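PDB 7B04: nitrite oxidoreductase subunit C from Kuenenia stuttgartiensis, which binds a heme b and calcium ions and probably carries electrons as part of the nitrite oxidoreductase complex. Local coordinates for residues P161-H166 against V233-A238. Numbering follows the deposited sequence.
Sequences PVNLWH and VEDLNA. With CA (calcium ion), chain B; HEM (protoporphyrin IX containing Fe), chain D.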
loop_
_atom_site.group_PDB
_atom_site.type_symbol
_atom_site.label_atom_id
_atom_site.label_comp_id
_atom_site.label_asym_id
_atom_site.label_seq_id
_atom_site.Cartn_x
_atom_site.Cartn_y
_atom_site.Cartn_z
ATOM N N PRO C 161 39.794 9.675 39.784
ATOM C CA PRO C 161 38.796 8.655 39.440
ATOM C C PRO C 161 38.113 8.070 40.667
ATOM O O PRO C 161 38.569 8.207 41.804
ATOM C CB PRO C 161 39.618 7.594 38.706
ATOM C CG PRO C 161 40.983 7.729 39.286
ATOM C CD PRO C 161 41.170 9.192 39.589
ATOM N N VAL C 162 36.992 7.392 40.405
ATOM C CA VAL C 162 36.122 6.840 41.437
ATOM C C VAL C 162 35.551 5.513 40.943
ATOM O O VAL C 162 35.387 5.295 39.738
ATOM C CB VAL C 162 34.993 7.847 41.793
ATOM C CG1 VAL C 162 33.840 7.191 42.542
ATOM C CG2 VAL C 162 35.547 9.003 42.609
ATOM N N ASN C 163 35.260 4.618 41.886
ATOM C CA ASN C 163 34.628 3.334 41.610
ATOM C C ASN C 163 33.151 3.421 41.972
ATOM O O ASN C 163 32.790 3.987 43.007
ATOM C CB ASN C 163 35.298 2.208 42.404
ATOM C CG ASN C 163 35.075 0.834 41.788
ATOM O OD1 ASN C 163 35.697 -0.145 42.198
ATOM N ND2 ASN C 163 34.191 0.755 40.801
ATOM N N LEU C 164 32.300 2.856 41.118
ATOM C CA LEU C 164 30.856 2.901 41.296
ATOM C C LEU C 164 30.288 1.489 41.315
ATOM O O LEU C 164 30.726 0.622 40.552
ATOM C CB LEU C 164 30.186 3.688 40.156
ATOM C CG LEU C 164 30.164 5.216 40.038
ATOM C CD1 LEU C 164 29.330 5.842 41.135
ATOM C CD2 LEU C 164 31.566 5.813 40.006
ATOM N N TRP C 165 29.323 1.258 42.205
ATOM C CA TRP C 165 28.567 0.009 42.262
ATOM C C TRP C 165 27.100 0.357 42.049
ATOM O O TRP C 165 26.464 0.913 42.947
ATOM C CB TRP C 165 28.749 -0.701 43.601
ATOM C CG TRP C 165 30.148 -1.091 43.937
ATOM C CD1 TRP C 165 31.233 -1.071 43.112
ATOM C CD2 TRP C 165 30.614 -1.570 45.203
ATOM N NE1 TRP C 165 32.348 -1.505 43.787
ATOM C CE2 TRP C 165 31.994 -1.819 45.073
ATOM C CE3 TRP C 165 29.997 -1.812 46.434
ATOM C CZ2 TRP C 165 32.768 -2.298 46.128
ATOM C CZ3 TRP C 165 30.767 -2.287 47.479
ATOM C CH2 TRP C 165 32.136 -2.525 47.320
ATOM N N HIS C 166 26.554 0.023 40.885
ATOM C CA HIS C 166 25.183 0.394 40.544
ATOM C C HIS C 166 24.290 -0.837 40.614
ATOM O O HIS C 166 24.411 -1.746 39.786
ATOM C CB HIS C 166 25.108 1.035 39.161
ATOM C CG HIS C 166 23.768 1.628 38.850
ATOM N ND1 HIS C 166 23.399 2.010 37.578
ATOM C CD2 HIS C 166 22.711 1.901 39.648
ATOM C CE1 HIS C 166 22.169 2.495 37.608
ATOM N NE2 HIS C 166 21.729 2.440 38.852
ATOM N N VAL C 233 24.425 -6.124 39.999
ATOM C CA VAL C 233 25.057 -4.839 40.270
ATOM C C VAL C 233 26.163 -4.646 39.246
ATOM O O VAL C 233 26.971 -5.553 39.027
ATOM C CB VAL C 233 25.621 -4.761 41.702
ATOM C CG1 VAL C 233 26.256 -3.402 41.957
ATOM C CG2 VAL C 233 24.522 -5.033 42.723
ATOM N N GLU C 234 26.241 -3.454 38.668
ATOM C CA GLU C 234 27.253 -3.177 37.661
ATOM C C GLU C 234 28.450 -2.502 38.317
ATOM O O GLU C 234 28.288 -1.570 39.111
ATOM C CB GLU C 234 26.687 -2.294 36.547
ATOM C CG GLU C 234 27.669 -2.006 35.417
ATOM C CD GLU C 234 27.109 -1.043 34.383
ATOM O OE1 GLU C 234 27.514 -1.132 33.204
ATOM O OE2 GLU C 234 26.263 -0.201 34.747
ATOM N N ASP C 235 29.643 -2.993 37.998
ATOM C CA ASP C 235 30.886 -2.440 38.511
ATOM C C ASP C 235 31.426 -1.476 37.465
ATOM O O ASP C 235 31.708 -1.881 36.334
ATOM C CB ASP C 235 31.884 -3.559 38.808
ATOM C CG ASP C 235 33.106 -3.071 39.552
ATOM O OD1 ASP C 235 32.953 -2.552 40.676
ATOM O OD2 ASP C 235 34.225 -3.239 39.028
ATOM N N LEU C 236 31.545 -0.204 37.833
ATOM C CA LEU C 236 31.861 0.823 36.852
ATOM C C LEU C 236 32.645 1.957 37.510
ATOM O O LEU C 236 32.697 2.072 38.736
ATOM C CB LEU C 236 30.575 1.298 36.155
ATOM C CG LEU C 236 29.413 2.026 36.827
ATOM C CD1 LEU C 236 28.354 2.247 35.769
ATOM C CD2 LEU C 236 28.821 1.257 37.987
ATOM N N ASN C 237 33.262 2.792 36.672
ATOM C CA ASN C 237 34.119 3.889 37.105
ATOM C C ASN C 237 33.630 5.221 36.552
ATOM O O ASN C 237 32.861 5.273 35.587
ATOM C CB ASN C 237 35.573 3.678 36.657
ATOM C CG ASN C 237 36.334 2.738 37.561
ATOM O OD1 ASN C 237 36.631 1.605 37.189
ATOM N ND2 ASN C 237 36.663 3.209 38.758
ATOM N N ALA C 238 34.091 6.305 37.177
ATOM C CA ALA C 238 33.783 7.650 36.707
ATOM C C ALA C 238 34.863 8.617 37.179
ATOM O O ALA C 238 35.436 8.454 38.260
ATOM C CB ALA C 238 32.403 8.112 37.187
HETATM CA CA CA B . 36.250 -4.624 38.497
HETATM C CHA HEM D . 24.807 9.012 36.424
HETATM C CHB HEM D . 25.240 13.679 37.754
HETATM C CHC HEM D . 26.305 12.131 42.236
HETATM C CHD HEM D . 26.044 7.441 40.867
HETATM C C1A HEM D . 24.921 10.389 36.368
HETATM C C2A HEM D . 24.976 11.190 35.163
HETATM C C3A HEM D . 25.086 12.480 35.522
HETATM C C4A HEM D . 25.125 12.547 36.970
HETATM C CMA HEM D . 25.168 13.705 34.583
HETATM C CAA HEM D . 24.878 10.609 33.733
HETATM C CBA HEM D . 26.169 10.833 32.958
HETATM C CGA HEM D . 27.081 9.658 33.161
HETATM O O1A HEM D . 28.319 9.865 33.240
HETATM O O2A HEM D . 26.560 8.517 33.259
HETATM C C1B HEM D . 25.505 13.683 39.110
HETATM C C2B HEM D . 25.509 14.831 39.993
HETATM C C3B HEM D . 25.811 14.405 41.238
HETATM C C4B HEM D . 25.991 12.965 41.177
HETATM C CMB HEM D . 25.228 16.268 39.500
HETATM C CAB HEM D . 25.939 15.204 42.562
HETATM C CBB HEM D . 25.568 16.480 42.724
HETATM C C1C HEM D . 26.267 10.746 42.265
HETATM C C2C HEM D . 26.370 9.921 43.456
HETATM C C3C HEM D . 26.292 8.639 43.088
HETATM C C4C HEM D . 26.153 8.585 41.644
HETATM C CMC HEM D . 26.524 10.441 44.904
HETATM C CAC HEM D . 26.354 7.419 44.036
HETATM C CBC HEM D . 27.201 6.411 43.820
HETATM C C1D HEM D . 25.588 7.461 39.561
HETATM C C2D HEM D . 25.070 6.336 38.801
HETATM C C3D HEM D . 24.731 6.770 37.587
HETATM C C4D HEM D . 25.018 8.191 37.516
HETATM C CMD HEM D . 24.931 4.879 39.290
HETATM C CAD HEM D . 24.140 5.893 36.462
HETATM C CBD HEM D . 22.625 6.040 36.402
HETATM C CGD HEM D . 22.054 5.014 35.457
HETATM O O1D HEM D . 20.805 4.919 35.357
HETATM O O2D HEM D . 22.841 4.279 34.807
HETATM N NA HEM D . 25.022 11.253 37.440
HETATM N NB HEM D . 25.801 12.571 39.868
HETATM N NC HEM D . 26.139 9.899 41.171
HETATM N ND HEM D . 25.537 8.584 38.740
HETATM FE FE HEM D . 25.811 10.692 39.154
#
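Val162, Leu164 and His166 of strand 162-166 face Ala238, Leu236 and Glu234 of strand 233-238 as antiparallel hydrogen-bonded pairs. The axes of the two short strand segments come within 4.5 Å, and their N-to-C directions are 146° apart. Asn163 with Asn237 and Trp165 with Asp235 are the non-hydrogen-bonded pairs between them.

Two carbonyl oxygens also accept side-chain amides. Val162 O takes Ala238 N and Asn237 ND2 from opposite faces of its plane, the latter at 2.6 Å. Leu236 O takes Leu164 N and Asn163 ND2, and the side-chain amide, 2.9 Å from that oxygen, sits above the carbonyl plane. CG of Asn163 is anti to the backbone N (chi1 -158°), beside its carbonyl carbon, and the amide end comes nearer strand 233-238. Its OD1 bonds Val279 N, so both ends of the amide are held. Asp235 lies beside Trp165, and its OD1 is 3.3 Å from Trp165 CD1. Asp235 OD2 binds calcium at 2.5 Å.

On the face of Val162, Leu164, His166, Glu234, Leu236 and Ala238, Leu236 CD2 packs on Leu164 CB at 3.5 Å, and Leu164 CD2 touches Ala238 CB at 3.7 Å. Leu164 CD1 reaches the heme vinyl carbon CBC. One face of the His166 ring lies against heme methyl CMD, 3.5 Å from CG. Glu234 OE1 bonds Ser246 OG, and OE2 makes salt bridges to Lys168 of this chain and to Arg209 of the neighbouring subunit B.

This antiparallel pair belongs to the ethylbenzene dehydrogenase-type heme domain. One face lines the heme pocket; the other supplies a calcium ligand, alongside Gln247, His249, Asp251 and Asp278.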